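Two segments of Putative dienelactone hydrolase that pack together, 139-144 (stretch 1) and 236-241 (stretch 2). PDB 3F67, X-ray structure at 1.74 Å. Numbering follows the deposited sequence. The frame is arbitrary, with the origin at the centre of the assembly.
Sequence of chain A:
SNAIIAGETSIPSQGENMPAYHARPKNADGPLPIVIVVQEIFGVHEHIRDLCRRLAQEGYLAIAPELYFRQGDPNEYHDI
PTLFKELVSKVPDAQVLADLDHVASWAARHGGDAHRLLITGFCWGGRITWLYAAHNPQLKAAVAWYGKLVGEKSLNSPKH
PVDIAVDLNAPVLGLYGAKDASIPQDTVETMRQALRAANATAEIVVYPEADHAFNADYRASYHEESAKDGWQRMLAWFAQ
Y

Stretch 1 139-144: LKAAVA
Stretch 2 236-241: AWFAQY

This is an apolar contact without a hydrogen bond across it, in which three aromatic rings from the chain's C-terminal end pack on a short strand segment; it buries 327 Å², both sides summed. Ala 141 to Val 143 are extended (phi/psi -167/163, -146/144, -128/115), whereas Lys 140 is bent at -92/-34. In the other stretch, Ala 236 and Trp 237 are helical (near -67/-38), and a type I turn runs from Phe 238 to Tyr 241, supported by the hydrogen bond from Tyr 241 N to Phe 238 O (3.1 Å). Contacts run in reverse order: Lys 140 CA lies 6.9 Å from Tyr 241 CA, Ala 141 CA 6.6 Å from Phe 238 CA, and Val 143 reaches back to Trp 237 and Phe 238.

Strand alternation points Ala 141 and Val 143 toward the rings and Ala 142 away. Their methyls pack at van der Waals range: Ala 141 CB on Tyr 241 CE1 (3.7 Å), Trp 237 CD1 (4.0 Å) and Phe 238 CD2 (4.1 Å); Val 143 CG2 (chi1 t) on Phe 238 CE2 (3.6 Å) and Trp 237 CD1 (3.7 Å). Ring chi1/chi2 are -168°/-103° (Trp 237), -73°/159° (Phe 238, CA-to-CB sideways, ring end nearer) and -60°/106° (Tyr 241).

Lys 140 (m, m, t, m) sets CB 3.8 Å from Tyr 241 CD2, but its end leads away. Trp 237 NE1 approaches Ala 142 O to 3.3 Å at a poor angle, and is hydrogen-bonded elsewhere in the structure.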

# COMPACT_ATOMS: atom_id res chain seq x y z
N LEU A 139 -9.78 -5.89 -8.02
CA LEU A 139 -9.22 -5.88 -6.66
C LEU A 139 -10.30 -6.34 -5.66
O LEU A 139 -11.44 -5.91 -5.75
CB LEU A 139 -8.70 -4.48 -6.31
CG LEU A 139 -8.09 -4.40 -4.90
CD1 LEU A 139 -6.72 -5.07 -4.85
CD2 LEU A 139 -8.00 -2.87 -4.55
N LYS A 140 -9.96 -7.23 -4.72
CA LYS A 140 -10.96 -7.73 -3.77
C LYS A 140 -11.04 -6.93 -2.48
O LYS A 140 -12.13 -6.80 -1.92
CB LYS A 140 -10.66 -9.19 -3.41
CG LYS A 140 -10.85 -10.13 -4.63
CD LYS A 140 -12.32 -10.11 -5.08
CE LYS A 140 -12.61 -11.21 -6.10
NZ LYS A 140 -12.00 -10.88 -7.42
N ALA A 141 -9.91 -6.40 -2.01
CA ALA A 141 -9.93 -5.58 -0.81
C ALA A 141 -8.62 -4.84 -0.64
O ALA A 141 -7.61 -5.20 -1.29
CB ALA A 141 -10.20 -6.47 0.44
N ALA A 142 -8.65 -3.81 0.21
CA ALA A 142 -7.47 -2.93 0.36
C ALA A 142 -7.39 -2.45 1.81
O ALA A 142 -8.41 -2.24 2.46
CB ALA A 142 -7.56 -1.69 -0.57
N VAL A 143 -6.16 -2.33 2.30
CA VAL A 143 -5.89 -1.76 3.64
C VAL A 143 -4.85 -0.65 3.49
O VAL A 143 -3.69 -0.93 3.12
CB VAL A 143 -5.42 -2.85 4.66
CG1 VAL A 143 -5.11 -2.20 6.06
CG2 VAL A 143 -6.57 -3.92 4.80
N ALA A 144 -5.26 0.59 3.80
CA ALA A 144 -4.39 1.78 3.59
C ALA A 144 -3.94 2.23 4.98
O ALA A 144 -4.79 2.50 5.86
CB ALA A 144 -5.20 2.86 2.92
N ALA A 236 -7.85 -9.49 9.44
CA ALA A 236 -9.30 -9.76 9.54
C ALA A 236 -10.05 -9.26 8.29
O ALA A 236 -11.00 -9.89 7.81
CB ALA A 236 -9.88 -9.06 10.83
N TRP A 237 -9.60 -8.13 7.75
CA TRP A 237 -10.27 -7.49 6.62
C TRP A 237 -10.09 -8.38 5.40
O TRP A 237 -10.99 -8.50 4.57
CB TRP A 237 -9.62 -6.12 6.38
CG TRP A 237 -10.38 -5.22 5.43
CD1 TRP A 237 -10.07 -4.97 4.12
CD2 TRP A 237 -11.50 -4.42 5.76
NE1 TRP A 237 -10.98 -4.06 3.60
CE2 TRP A 237 -11.84 -3.68 4.60
CE3 TRP A 237 -12.24 -4.23 6.95
CZ2 TRP A 237 -12.91 -2.76 4.57
CZ3 TRP A 237 -13.31 -3.30 6.95
CH2 TRP A 237 -13.64 -2.58 5.75
N PHE A 238 -8.90 -8.96 5.27
CA PHE A 238 -8.53 -9.81 4.12
C PHE A 238 -9.03 -11.25 4.23
O PHE A 238 -8.99 -12.02 3.25
CB PHE A 238 -6.99 -9.92 3.98
CG PHE A 238 -6.32 -8.66 3.46
CD1 PHE A 238 -4.94 -8.45 3.68
CD2 PHE A 238 -7.04 -7.66 2.78
CE1 PHE A 238 -4.29 -7.29 3.21
CE2 PHE A 238 -6.40 -6.48 2.28
CZ PHE A 238 -5.03 -6.30 2.50
N ALA A 239 -9.47 -11.63 5.42
CA ALA A 239 -9.60 -13.08 5.75
C ALA A 239 -10.47 -13.90 4.79
O ALA A 239 -10.16 -15.09 4.53
CB ALA A 239 -10.13 -13.24 7.18
N GLN A 240 -11.58 -13.34 4.30
CA GLN A 240 -12.50 -14.14 3.49
C GLN A 240 -12.07 -14.30 2.03
O GLN A 240 -12.68 -15.10 1.31
CB GLN A 240 -13.92 -13.52 3.48
CG GLN A 240 -14.07 -12.30 2.54
CD GLN A 240 -15.39 -11.62 2.73
OE1 GLN A 240 -16.37 -11.98 2.10
NE2 GLN A 240 -15.45 -10.67 3.62
N TYR A 241 -11.11 -13.48 1.60
CA TYR A 241 -10.78 -13.36 0.16
C TYR A 241 -9.75 -14.36 -0.30
O TYR A 241 -9.06 -14.96 0.54
CB TYR A 241 -10.35 -11.91 -0.17
CG TYR A 241 -11.42 -10.94 0.16
CD1 TYR A 241 -11.33 -10.08 1.29
CD2 TYR A 241 -12.59 -10.88 -0.61
CE1 TYR A 241 -12.38 -9.17 1.61
CE2 TYR A 241 -13.63 -9.98 -0.29
CZ TYR A 241 -13.50 -9.14 0.82
OH TYR A 241 -14.51 -8.25 1.10
OXT TYR A 241 -9.63 -14.60 -1.54